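PDB 6P2K: fibronectin type III domain-containing protein from Simiduia agarivorans, which probably hydrolyses beta-glucans of the xyloglucan type as an endo-acting family 74 glycoside hydrolase, this chain being its beta-propeller part. Local coordinates for residues Val281-Leu292 with Ala328-Tyr338; Gly202-Gly213 with Tyr224-Pro232. One frame throughout, in Å; residues are numbered along the deposited sequence.

Following the chain, contact 2 comes first. Residues 202-213 leave the four-stranded sheet that ends at strand 198-200 and run into strand 210-216. The chain turns back and 224-232 pairs with it as a hairpin whose turn spans residues 217-221. Two more strands, 241-246 and 253-254, complete that sheet. Contact 1 closes a longer excursion of 35 residues, about half of it strand, and joins the next sheet, 265-314, to the one after it, 336-373. The two contacts are in series, so they neither nest nor cross. Contact 2 builds one beta-propeller blade and contact 1 joins the next two. Packing of Val-281 on Tyr-224 and Leu-283 on Thr-226 links the first blade to the second.

Contact 1 (Val281-Leu292 with Ala328-Tyr338); sequences VLLGAVKDRFGL and ATPPNARFAHY
Strand 281-285 and strand 336-338 run nearly antiparallel, at 164°, but their axes stay 7.2 Å apart, and they belong to different sheets. The backbone bonds lie from Ala-285 onward. Ala-285 N donates to Ala-333 O at 3.1 Å. Gly-291 N meets Pro-331 O at 2.9 Å, in the carbonyl plane and on a lone pair. Asn-332 plugs the bend 285-288. Its CG lies anti to the backbone N (chi1 160°), which carries ND2 to Asp-288 O at 2.8 Å, with a weak second bond to Ala-285 O. Its OD1 takes a proton from a water that also accepts from Lys-287 N and Arg-334 NH1. Arg-289 points NH1 at Pro-330 O, 3.0 Å away and in the guanidinium plane. Asn-332 CB sits over one guanidinium face. Further along, Ala-336 CB wedges between the methyls of Leu-282 and Leu-292. Leu-282 CD2 stands over the Tyr-338 ring, 4.2 Å from its centroid, in a CH-pi contact. The phenol OH bonds to Glu-294. Arg-334 salt-bridges Asp-123, gives NE to Val-17 O and touches the zinc ligand Gln-16. This is an interface between neighbouring blades of a beta-propeller, apolar between the strands and polar in the loops.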
loop_
_atom_site.group_PDB
_atom_site.type_symbol
_atom_site.label_atom_id
_atom_site.label_comp_id
_atom_site.label_asym_id
_atom_site.label_seq_id
_atom_site.Cartn_x
_atom_site.Cartn_y
_atom_site.Cartn_z
ATOM N N VAL B 281 -42.490 38.873 5.500
ATOM C CA VAL B 281 -42.368 38.575 6.923
ATOM C C VAL B 281 -41.272 37.535 7.112
ATOM O O VAL B 281 -41.264 36.504 6.430
ATOM C CB VAL B 281 -43.697 38.082 7.519
ATOM C CG1 VAL B 281 -43.578 37.940 9.027
ATOM C CG2 VAL B 281 -44.827 39.033 7.153
ATOM N N LEU B 282 -40.360 37.806 8.041
ATOM C CA LEU B 282 -39.226 36.940 8.335
ATOM C C LEU B 282 -39.515 36.146 9.601
ATOM O O LEU B 282 -39.955 36.716 10.604
ATOM C CB LEU B 282 -37.959 37.777 8.505
ATOM C CG LEU B 282 -36.594 37.100 8.475
ATOM C CD1 LEU B 282 -36.404 36.363 7.164
ATOM C CD2 LEU B 282 -35.518 38.155 8.661
ATOM N N LEU B 283 -39.265 34.835 9.563
ATOM C CA LEU B 283 -39.684 33.974 10.667
ATOM C C LEU B 283 -38.678 32.850 10.879
ATOM O O LEU B 283 -38.529 31.972 10.022
ATOM C CB LEU B 283 -41.078 33.410 10.414
ATOM C CG LEU B 283 -41.668 32.586 11.557
ATOM C CD1 LEU B 283 -41.915 33.457 12.787
ATOM C CD2 LEU B 283 -42.953 31.895 11.116
ATOM N N GLY B 284 -38.010 32.871 12.032
ATOM C CA GLY B 284 -37.205 31.757 12.491
ATOM C C GLY B 284 -37.816 31.122 13.727
ATOM O O GLY B 284 -39.028 31.221 13.934
ATOM N N ALA B 285 -36.999 30.486 14.564
ATOM C CA ALA B 285 -37.526 29.812 15.744
ATOM C C ALA B 285 -36.422 29.640 16.774
ATOM O O ALA B 285 -35.232 29.755 16.468
ATOM C CB ALA B 285 -38.122 28.445 15.393
ATOM N N VAL B 286 -36.838 29.350 18.002
ATOM C CA VAL B 286 -35.913 28.954 19.056
ATOM C C VAL B 286 -35.805 27.436 19.046
ATOM O O VAL B 286 -36.813 26.730 18.906
ATOM C CB VAL B 286 -36.368 29.491 20.429
ATOM C CG1 VAL B 286 -37.819 29.125 20.716
ATOM C CG2 VAL B 286 -35.440 28.999 21.537
ATOM N N LYS B 287 -34.567 26.941 19.141
ATOM C CA LYS B 287 -34.218 25.520 19.202
ATOM C C LYS B 287 -34.363 24.794 17.865
ATOM O O LYS B 287 -33.411 24.151 17.412
ATOM C CB LYS B 287 -35.041 24.797 20.275
ATOM C CG LYS B 287 -34.589 25.074 21.700
ATOM C CD LYS B 287 -34.737 23.839 22.581
ATOM C CE LYS B 287 -34.827 24.218 24.054
ATOM N NZ LYS B 287 -33.689 23.688 24.857
ATOM N N ASP B 288 -35.531 24.882 17.230
ATOM C CA ASP B 288 -35.822 24.050 16.066
ATOM C C ASP B 288 -34.913 24.385 14.887
ATOM O O ASP B 288 -34.627 25.554 14.612
ATOM C CB ASP B 288 -37.284 24.215 15.655
ATOM C CG ASP B 288 -38.242 23.620 16.665
ATOM O OD1 ASP B 288 -38.033 22.460 17.076
ATOM O OD2 ASP B 288 -39.202 24.314 17.052
ATOM N N ARG B 289 -34.475 23.342 14.174
ATOM C CA ARG B 289 -33.588 23.460 13.016
ATOM C C ARG B 289 -34.389 23.212 11.742
ATOM O O ARG B 289 -34.716 22.067 11.419
ATOM C CB ARG B 289 -32.425 22.476 13.118
ATOM C CG ARG B 289 -31.486 22.724 14.280
ATOM C CD ARG B 289 -30.211 21.891 14.155
ATOM N NE ARG B 289 -29.231 22.269 15.168
ATOM C CZ ARG B 289 -28.400 23.302 15.057
ATOM N NH1 ARG B 289 -28.414 24.061 13.967
ATOM N NH2 ARG B 289 -27.551 23.575 16.037
ATOM N N PHE B 290 -34.687 24.287 11.007
ATOM C CA PHE B 290 -35.344 24.153 9.713
ATOM C C PHE B 290 -34.889 25.210 8.715
ATOM O O PHE B 290 -35.467 25.297 7.626
ATOM C CB PHE B 290 -36.874 24.224 9.858
ATOM C CG PHE B 290 -37.356 25.445 10.590
ATOM C CD1 PHE B 290 -37.463 26.667 9.944
ATOM C CD2 PHE B 290 -37.706 25.370 11.925
ATOM C CE1 PHE B 290 -37.902 27.788 10.617
ATOM C CE2 PHE B 290 -38.149 26.483 12.601
ATOM C CZ PHE B 290 -38.247 27.695 11.948
ATOM N N GLY B 291 -33.884 26.013 9.048
ATOM C CA GLY B 291 -33.533 27.147 8.217
ATOM C C GLY B 291 -34.315 28.392 8.591
ATOM O O GLY B 291 -34.525 28.662 9.777
ATOM N N LEU B 292 -34.773 29.144 7.593
ATOM C CA LEU B 292 -35.419 30.425 7.840
ATOM C C LEU B 292 -36.485 30.670 6.779
ATOM O O LEU B 292 -36.255 30.433 5.591
ATOM C CB LEU B 292 -34.386 31.558 7.845
ATOM C CG LEU B 292 -34.843 32.998 8.072
ATOM C CD1 LEU B 292 -35.553 33.138 9.410
ATOM C CD2 LEU B 292 -33.642 33.930 8.003
ATOM N N ALA B 328 -23.482 22.770 11.428
ATOM C CA ALA B 328 -24.759 22.908 12.126
ATOM C C ALA B 328 -25.850 23.076 11.076
ATOM O O ALA B 328 -26.100 24.187 10.600
ATOM C CB ALA B 328 -24.729 24.088 13.095
ATOM N N THR B 329 -26.503 21.970 10.716
ATOM C CA THR B 329 -27.486 21.972 9.647
ATOM C C THR B 329 -28.639 21.043 10.002
ATOM O O THR B 329 -28.415 19.973 10.590
ATOM C CB THR B 329 -26.856 21.541 8.312
ATOM O OG1 THR B 329 -27.876 21.386 7.319
ATOM C CG2 THR B 329 -26.099 20.224 8.470
ATOM N N PRO B 330 -29.890 21.431 9.694
ATOM C CA PRO B 330 -30.307 22.739 9.170
ATOM C C PRO B 330 -30.008 23.870 10.149
ATOM O O PRO B 330 -29.802 23.597 11.330
ATOM C CB PRO B 330 -31.820 22.578 8.981
ATOM C CG PRO B 330 -32.035 21.121 8.845
ATOM C CD PRO B 330 -31.019 20.486 9.748
ATOM N N PRO B 331 -29.962 25.111 9.671
ATOM C CA PRO B 331 -29.763 26.231 10.595
ATOM C C PRO B 331 -30.904 26.309 11.598
ATOM O O PRO B 331 -32.068 26.073 11.264
ATOM C CB PRO B 331 -29.740 27.458 9.675
ATOM C CG PRO B 331 -29.538 26.926 8.292
ATOM C CD PRO B 331 -30.140 25.561 8.280
ATOM N N ASN B 332 -30.557 26.622 12.842
ATOM C CA ASN B 332 -31.537 27.052 13.838
ATOM C C ASN B 332 -31.451 28.573 13.892
ATOM O O ASN B 332 -30.583 29.135 14.565
ATOM C CB ASN B 332 -31.279 26.420 15.202
ATOM C CG ASN B 332 -31.939 27.196 16.338
ATOM O OD1 ASN B 332 -31.284 27.578 17.308
ATOM N ND2 ASN B 332 -33.237 27.446 16.206
ATOM N N ALA B 333 -32.345 29.239 13.163
ATOM C CA ALA B 333 -32.331 30.698 13.059
ATOM C C ALA B 333 -33.037 31.284 14.279
ATOM O O ALA B 333 -34.201 31.691 14.233
ATOM C CB ALA B 333 -32.982 31.147 11.757
ATOM N N ARG B 334 -32.304 31.332 15.396
ATOM C CA ARG B 334 -32.856 31.844 16.645
ATOM C C ARG B 334 -32.914 33.365 16.683
ATOM O O ARG B 334 -33.404 33.926 17.669
ATOM C CB ARG B 334 -32.065 31.315 17.847
ATOM C CG ARG B 334 -30.555 31.367 17.705
ATOM C CD ARG B 334 -29.872 31.045 19.027
ATOM N NE ARG B 334 -30.172 32.032 20.065
ATOM C CZ ARG B 334 -30.964 31.807 21.111
ATOM N NH1 ARG B 334 -31.552 30.628 21.269
ATOM N NH2 ARG B 334 -31.172 32.766 22.002
ATOM N N PHE B 335 -32.420 34.036 15.648
ATOM C CA PHE B 335 -32.753 35.428 15.385
ATOM C C PHE B 335 -32.621 35.650 13.889
ATOM O O PHE B 335 -31.878 34.943 13.205
ATOM C CB PHE B 335 -31.859 36.409 16.156
ATOM C CG PHE B 335 -30.423 36.399 15.711
ATOM C CD1 PHE B 335 -30.010 37.149 14.619
ATOM C CD2 PHE B 335 -29.483 35.650 16.392
ATOM C CE1 PHE B 335 -28.696 37.134 14.206
ATOM C CE2 PHE B 335 -28.165 35.642 15.987
ATOM C CZ PHE B 335 -27.774 36.380 14.891
ATOM N N ALA B 336 -33.333 36.657 13.391
ATOM C CA ALA B 336 -33.273 36.987 11.973
ATOM C C ALA B 336 -33.828 38.386 11.776
ATOM O O ALA B 336 -34.959 38.666 12.184
ATOM C CB ALA B 336 -34.059 35.972 11.138
ATOM N N HIS B 337 -33.042 39.254 11.145
ATOM C CA HIS B 337 -33.427 40.642 10.945
ATOM C C HIS B 337 -33.145 41.074 9.516
ATOM O O HIS B 337 -32.111 40.717 8.940
ATOM C CB HIS B 337 -32.685 41.570 11.907
ATOM C CG HIS B 337 -32.959 41.283 13.348
ATOM N ND1 HIS B 337 -34.169 41.565 13.946
ATOM C CD2 HIS B 337 -32.180 40.742 14.313
ATOM C CE1 HIS B 337 -34.123 41.208 15.217
ATOM N NE2 HIS B 337 -32.927 40.703 15.465
ATOM N N TYR B 338 -34.073 41.840 8.952
ATOM C CA TYR B 338 -33.808 42.552 7.713
ATOM C C TYR B 338 -32.854 43.712 7.978
ATOM O O TYR B 338 -32.778 44.239 9.092
ATOM C CB TYR B 338 -35.107 43.087 7.116
ATOM C CG TYR B 338 -36.069 42.041 6.596
ATOM C CD1 TYR B 338 -35.791 41.317 5.444
ATOM C CD2 TYR B 338 -37.267 41.792 7.252
ATOM C CE1 TYR B 338 -36.680 40.372 4.962
ATOM C CE2 TYR B 338 -38.165 40.853 6.774
ATOM C CZ TYR B 338 -37.864 40.146 5.630
ATOM O OH TYR B 338 -38.749 39.208 5.150
HETATM O O HOH W 1 -31.993 28.351 19.747
HETATM O O HOH W 2 -34.678 27.357 12.055
#

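Contact 2 (Gly202-Gly213 with Tyr224-Pro232); sequences GPDDAVRPWNKG and YATYAEAKP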
loop_
_atom_site.group_PDB
_atom_site.type_symbol
_atom_site.label_atom_id
_atom_site.label_comp_id
_atom_site.label_asym_id
_atom_site.label_seq_id
_atom_site.Cartn_x
_atom_site.Cartn_y
_atom_site.Cartn_z
ATOM N N GLY B 202 -55.777 37.505 22.301
ATOM C CA GLY B 202 -55.123 36.678 21.331
ATOM C C GLY B 202 -56.119 35.863 20.528
ATOM O O GLY B 202 -57.337 35.950 20.727
ATOM N N PRO B 203 -55.601 35.045 19.609
ATOM C CA PRO B 203 -56.494 34.254 18.749
ATOM C C PRO B 203 -57.234 33.165 19.498
ATOM O O PRO B 203 -58.318 32.759 19.057
ATOM C CB PRO B 203 -55.542 33.657 17.699
ATOM C CG PRO B 203 -54.187 34.287 17.961
ATOM C CD PRO B 203 -54.190 34.703 19.391
ATOM N N ASP B 204 -56.685 32.684 20.612
ATOM C CA ASP B 204 -57.322 31.654 21.422
ATOM C C ASP B 204 -56.622 31.562 22.769
ATOM O O ASP B 204 -55.801 30.666 22.990
ATOM C CB ASP B 204 -57.292 30.304 20.701
ATOM C CG ASP B 204 -58.052 29.229 21.446
ATOM O OD1 ASP B 204 -59.216 29.474 21.828
ATOM O OD2 ASP B 204 -57.491 28.134 21.642
ATOM N N ASP B 205 -56.938 32.488 23.677
ATOM C CA ASP B 205 -56.236 32.564 24.953
ATOM C C ASP B 205 -56.588 31.425 25.897
ATOM O O ASP B 205 -55.976 31.320 26.965
ATOM C CB ASP B 205 -56.523 33.908 25.623
ATOM C CG ASP B 205 -56.023 35.077 24.801
ATOM O OD1 ASP B 205 -55.318 34.831 23.801
ATOM O OD2 ASP B 205 -56.324 36.237 25.154
ATOM N N ALA B 206 -57.545 30.573 25.531
ATOM C CA ALA B 206 -57.850 29.418 26.364
ATOM C C ALA B 206 -56.705 28.414 26.354
ATOM O O ALA B 206 -56.414 27.786 27.379
ATOM C CB ALA B 206 -59.148 28.759 25.897
ATOM N N VAL B 207 -56.028 28.259 25.215
ATOM C CA VAL B 207 -55.005 27.238 25.054
ATOM C C VAL B 207 -53.609 27.838 24.918
ATOM O O VAL B 207 -52.646 27.273 25.440
ATOM C CB VAL B 207 -55.332 26.301 23.866
ATOM C CG1 VAL B 207 -54.826 26.859 22.543
ATOM C CG2 VAL B 207 -54.754 24.916 24.110
ATOM N N ARG B 208 -53.467 28.984 24.245
ATOM C CA ARG B 208 -52.153 29.563 23.952
ATOM C C ARG B 208 -52.164 31.063 24.226
ATOM O O ARG B 208 -52.183 31.882 23.297
ATOM C CB ARG B 208 -51.720 29.257 22.513
ATOM C CG ARG B 208 -52.757 29.526 21.433
ATOM C CD ARG B 208 -52.295 28.989 20.078
ATOM N NE ARG B 208 -52.237 27.530 20.052
ATOM C CZ ARG B 208 -51.112 26.825 19.987
ATOM N NH1 ARG B 208 -49.939 27.443 19.938
ATOM N NH2 ARG B 208 -51.159 25.501 19.969
ATOM N N PRO B 209 -52.118 31.460 25.500
ATOM C CA PRO B 209 -52.191 32.893 25.821
ATOM C C PRO B 209 -50.903 33.647 25.544
ATOM O O PRO B 209 -50.952 34.864 25.329
ATOM C CB PRO B 209 -52.521 32.904 27.323
ATOM C CG PRO B 209 -52.697 31.446 27.727
ATOM C CD PRO B 209 -51.976 30.637 26.709
ATOM N N TRP B 210 -49.758 32.971 25.535
ATOM C CA TRP B 210 -48.470 33.652 25.507
ATOM C C TRP B 210 -48.070 34.002 24.080
ATOM O O TRP B 210 -48.027 33.133 23.205
ATOM C CB TRP B 210 -47.396 32.778 26.150
ATOM C CG TRP B 210 -47.599 32.576 27.615
ATOM C CD1 TRP B 210 -48.681 32.956 28.354
ATOM C CD2 TRP B 210 -46.698 31.935 28.525
ATOM N NE1 TRP B 210 -48.507 32.601 29.668
ATOM C CE2 TRP B 210 -47.298 31.970 29.801
ATOM C CE3 TRP B 210 -45.441 31.337 28.386
ATOM C CZ2 TRP B 210 -46.687 31.429 30.928
ATOM C CZ3 TRP B 210 -44.834 30.802 29.510
ATOM C CH2 TRP B 210 -45.459 30.851 30.764
ATOM N N ASN B 211 -47.775 35.278 23.851
ATOM C CA ASN B 211 -47.233 35.719 22.575
ATOM C C ASN B 211 -45.713 35.634 22.602
ATOM O O ASN B 211 -45.074 36.032 23.580
ATOM C CB ASN B 211 -47.663 37.149 22.256
ATOM C CG ASN B 211 -46.926 37.718 21.062
ATOM O OD1 ASN B 211 -46.009 38.525 21.208
ATOM N ND2 ASN B 211 -47.312 37.282 19.871
ATOM N N LYS B 212 -45.140 35.113 21.519
ATOM C CA LYS B 212 -43.697 34.949 21.392
ATOM C C LYS B 212 -43.118 35.920 20.368
ATOM O O LYS B 212 -42.264 35.562 19.556
ATOM C CB LYS B 212 -43.348 33.510 21.022
ATOM C CG LYS B 212 -43.798 32.490 22.055
ATOM C CD LYS B 212 -43.166 32.771 23.413
ATOM C CE LYS B 212 -43.574 31.730 24.446
ATOM N NZ LYS B 212 -42.808 31.876 25.715
ATOM N N GLY B 213 -43.571 37.157 20.403
ATOM C CA GLY B 213 -43.079 38.172 19.496
ATOM C C GLY B 213 -44.158 38.658 18.551
ATOM O O GLY B 213 -45.073 37.919 18.176
ATOM N N TYR B 224 -48.650 40.842 12.903
ATOM C CA TYR B 224 -48.353 39.417 12.867
ATOM C C TYR B 224 -47.803 38.972 14.215
ATOM O O TYR B 224 -47.097 39.725 14.894
ATOM C CB TYR B 224 -47.341 39.079 11.764
ATOM C CG TYR B 224 -47.751 39.546 10.386
ATOM C CD1 TYR B 224 -48.499 38.730 9.548
ATOM C CD2 TYR B 224 -47.385 40.802 9.921
ATOM C CE1 TYR B 224 -48.873 39.152 8.287
ATOM C CE2 TYR B 224 -47.755 41.232 8.662
ATOM C CZ TYR B 224 -48.499 40.404 7.849
ATOM O OH TYR B 224 -48.870 40.830 6.596
ATOM N N ALA B 225 -48.117 37.738 14.598
ATOM C CA ALA B 225 -47.727 37.261 15.916
ATOM C C ALA B 225 -47.669 35.741 15.925
ATOM O O ALA B 225 -48.295 35.068 15.102
ATOM C CB ALA B 225 -48.695 37.763 16.992
ATOM N N THR B 226 -46.893 35.214 16.870
ATOM C CA THR B 226 -46.897 33.799 17.207
ATOM C C THR B 226 -47.365 33.643 18.645
ATOM O O THR B 226 -46.995 34.434 19.518
ATOM C CB THR B 226 -45.514 33.157 17.038
ATOM O OG1 THR B 226 -44.712 33.436 18.190
ATOM C CG2 THR B 226 -44.818 33.691 15.796
ATOM N N TYR B 227 -48.188 32.626 18.887
ATOM C CA TYR B 227 -48.776 32.393 20.197
ATOM C C TYR B 227 -48.471 30.974 20.647
ATOM O O TYR B 227 -48.490 30.039 19.841
ATOM C CB TYR B 227 -50.287 32.627 20.174
ATOM C CG TYR B 227 -50.687 34.073 20.357
ATOM C CD1 TYR B 227 -50.768 34.933 19.269
ATOM C CD2 TYR B 227 -50.993 34.576 21.617
ATOM C CE1 TYR B 227 -51.139 36.257 19.432
ATOM C CE2 TYR B 227 -51.366 35.896 21.789
ATOM C CZ TYR B 227 -51.438 36.731 20.695
ATOM O OH TYR B 227 -51.812 38.044 20.864
ATOM N N ALA B 228 -48.193 30.821 21.937
ATOM C CA ALA B 228 -47.737 29.557 22.489
ATOM C C ALA B 228 -48.554 29.193 23.717
ATOM O O ALA B 228 -49.104 30.064 24.397
ATOM C CB ALA B 228 -46.256 29.620 22.870
ATOM N N GLU B 229 -48.618 27.894 23.996
ATOM C CA GLU B 229 -49.199 27.431 25.245
ATOM C C GLU B 229 -48.449 28.050 26.419
ATOM O O GLU B 229 -47.276 28.420 26.312
ATOM C CB GLU B 229 -49.147 25.904 25.325
ATOM C CG GLU B 229 -49.780 25.179 24.141
ATOM C CD GLU B 229 -50.111 23.723 24.442
ATOM O OE1 GLU B 229 -50.118 23.349 25.637
ATOM O OE2 GLU B 229 -50.355 22.954 23.484
ATOM N N ALA B 230 -49.139 28.176 27.548
ATOM C CA ALA B 230 -48.559 28.791 28.741
ATOM C C ALA B 230 -47.812 27.749 29.576
ATOM O O ALA B 230 -48.129 27.485 30.736
ATOM C CB ALA B 230 -49.645 29.484 29.556
ATOM N N LYS B 231 -46.799 27.146 28.953
ATOM C CA LYS B 231 -45.979 26.137 29.608
ATOM C C LYS B 231 -44.574 26.666 29.831
ATOM O O LYS B 231 -43.969 27.213 28.900
ATOM C CB LYS B 231 -45.920 24.853 28.777
ATOM C CG LYS B 231 -47.236 24.129 28.679
ATOM C CD LYS B 231 -47.433 23.519 27.310
ATOM C CE LYS B 231 -47.863 22.071 27.422
ATOM N NZ LYS B 231 -47.411 21.270 26.256
ATOM N N PRO B 232 -44.016 26.498 31.031
ATOM C CA PRO B 232 -42.733 27.140 31.345
ATOM C C PRO B 232 -41.558 26.522 30.603
ATOM O O PRO B 232 -40.776 27.233 29.963
ATOM C CB PRO B 232 -42.596 26.937 32.863
ATOM C CG PRO B 232 -43.919 26.367 33.331
ATOM C CD PRO B 232 -44.512 25.682 32.150
#
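Pro-203 meets Tyr-227 in a CH-pi contact, and the tyrosine fills a slot in 202-213. Pro-203 CD rests over the centre of one ring face, 3.4 Å from the centroid, and Asn-211 CB presses on the opposite face, nearer the rim. Pro-209 O lies at the ring edge, in its plane, and Gly-202 CA approaches the hydroxyl. A side chain on Gly-202 would run into this ring. Beyond the slot, Arg-208 bends at chi3 (68°) and brings NH1 to Tyr-227 O at 3.0 Å; NH1 also bonds to Asn-239 O. The next bump is Ala-230. Its CB lies over the five-membered ring of Trp-210, 3.6 Å from the centroid, and its CA over the middle of the same face. Chi1 of -67° turns the indole beside its own backbone N and out over residues 229-231. With an alanine here the indole is gone, and the Ala-230 turn would probably lose its lid, leaving a gap over CA and CB. On the same side of the sheet, Ala-228 CB nestles against CG and CE of Lys-212, whose amine bonds to Tyr-167. Trp-210 and Ala-228 are a hydrogen-bonded pair, bonded both ways, and Lys-212 N donates to Thr-226 O at 2.8 Å. Asn-211 OD1 accepts from Gly-213 N in an Asx turn. These are the first two strands of a four-stranded propeller blade, joined as an antiparallel beta hairpin.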